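Local coordinates for dihydrodipicolinate synthase (Agrobacterium tumefaciens, PDB 3B4U), which probably catalyses the condensation of pyruvate with aspartate semialdehyde, the step that opens the lysine branch of amino acid biosynthesis in bacteria, at residues Ala209-Gly212 with Val213-Phe216. Residues are numbered along the deposited sequence; the frame is centred on the assembly and turned at random.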
loop_
_atom_site.group_PDB
_atom_site.type_symbol
_atom_site.label_atom_id
_atom_site.label_comp_id
_atom_site.label_asym_id
_atom_site.label_seq_id
_atom_site.Cartn_x
_atom_site.Cartn_y
_atom_site.Cartn_z
ATOM N N ALA B 209 9.938 -7.265 -21.396
ATOM C CA ALA B 209 9.248 -7.722 -20.193
ATOM C C ALA B 209 10.123 -7.548 -18.964
ATOM O O ALA B 209 11.353 -7.621 -19.061
ATOM C CB ALA B 209 8.863 -9.226 -20.331
ATOM N N ILE B 210 9.442 -7.371 -17.852
ATOM C CA ILE B 210 10.003 -7.526 -16.524
ATOM C C ILE B 210 9.356 -8.794 -15.975
ATOM O O ILE B 210 8.193 -8.790 -15.612
ATOM C CB ILE B 210 9.729 -6.307 -15.629
ATOM C CG1 ILE B 210 10.361 -5.025 -16.230
ATOM C CG2 ILE B 210 10.239 -6.562 -14.216
ATOM C CD1 ILE B 210 9.924 -3.749 -15.570
ATOM N N SER B 211 10.098 -9.884 -15.996
ATOM C CA SER B 211 9.518 -11.229 -15.947
ATOM C C SER B 211 9.867 -12.012 -14.700
ATOM O O SER B 211 11.047 -12.182 -14.392
ATOM C CB SER B 211 10.003 -12.002 -17.165
ATOM O OG SER B 211 9.746 -13.403 -17.032
ATOM N N GLY B 212 8.869 -12.572 -14.034
ATOM C CA GLY B 212 9.095 -13.468 -12.919
ATOM C C GLY B 212 9.640 -14.830 -13.337
ATOM O O GLY B 212 10.535 -15.372 -12.700
ATOM N N VAL B 213 9.113 -15.388 -14.420
ATOM C CA VAL B 213 9.580 -16.663 -14.919
ATOM C C VAL B 213 11.034 -16.598 -15.343
ATOM O O VAL B 213 11.734 -17.598 -15.266
ATOM C CB VAL B 213 8.633 -17.191 -16.055
ATOM C CG1 VAL B 213 9.223 -18.389 -16.758
ATOM C CG2 VAL B 213 7.236 -17.477 -15.472
ATOM N N ALA B 214 11.510 -15.423 -15.754
ATOM C CA ALA B 214 12.894 -15.243 -16.136
ATOM C C ALA B 214 13.874 -15.429 -14.971
ATOM O O ALA B 214 15.067 -15.520 -15.221
ATOM C CB ALA B 214 13.119 -13.859 -16.783
ATOM N N ASN B 215 13.392 -15.544 -13.738
ATOM C CA ASN B 215 14.281 -15.931 -12.632
ATOM C C ASN B 215 14.770 -17.374 -12.763
ATOM O O ASN B 215 15.787 -17.707 -12.161
ATOM C CB ASN B 215 13.564 -15.816 -11.293
ATOM C CG ASN B 215 13.426 -14.393 -10.809
ATOM O OD1 ASN B 215 14.393 -13.822 -10.286
ATOM N ND2 ASN B 215 12.246 -13.840 -10.942
ATOM N N PHE B 216 14.083 -18.220 -13.534
ATOM C CA PHE B 216 14.437 -19.632 -13.608
ATOM C C PHE B 216 14.371 -20.236 -14.991
ATOM O O PHE B 216 14.810 -21.372 -15.127
ATOM C CB PHE B 216 13.656 -20.465 -12.569
ATOM C CG PHE B 216 12.183 -20.441 -12.784
ATOM C CD1 PHE B 216 11.577 -21.361 -13.634
ATOM C CD2 PHE B 216 11.380 -19.532 -12.144
ATOM C CE1 PHE B 216 10.232 -21.336 -13.872
ATOM C CE2 PHE B 216 10.023 -19.504 -12.387
ATOM C CZ PHE B 216 9.447 -20.421 -13.257
#
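Gly212 O accepts the backbone N-H of Asn215 at 3.0 Å from Asn215 N, and Phe216 N repeats the i to i+3 step on Val213 O, so that the chain leaves the strand in a short 3-10 segment, 213-215. The side chain of Asn215 returns to the same carbonyl: ND2 lies 2.9 Å from Gly212 O, only slightly tilted from the carbonyl plane, and the oxygen lies close to the plane of the side-chain amide. The backbone N of Asn215 approaches from well above that carbonyl plane, so two N-H groups of one residue grip one oxygen from different directions. With CG beside its own backbone N, chi1 of -76° turns the amide back toward Gly212 O. Its other bonds, from ND2 to Ala10 O and to OD1 from Thr12 N and His29 NE2, fix its rotation and join the turn to the end of strand 6-10, the loop after it and helix 23-35. This is the C-terminal end of strand 208-211, the eighth of the TIM barrel, which closes beside strand 6-10; there Ile210 O bonds to NZ of Lys169, which probably corresponds to the Schiff-base lysine of the family. One residue further on, the hydroxyl of Ser211 swings toward the turn, OG opposite its backbone N (chi1 166°), and takes the Ala214 N-H at 3.0 Å from Ala214 N, with a bend at the hydrogen (146°). The methyl of Ala214 sits alongside, its CB 3.4 Å from Ser211 OG, and both side chains also touch Leu7 and Val221. At the far end of the turn, one face of the Phe216 ring covers Val213 O, which stands 3.6 Å above the ring plane, over its centre, while the side chain packs against Val250, Leu253 and Thr257 of helix 246-258.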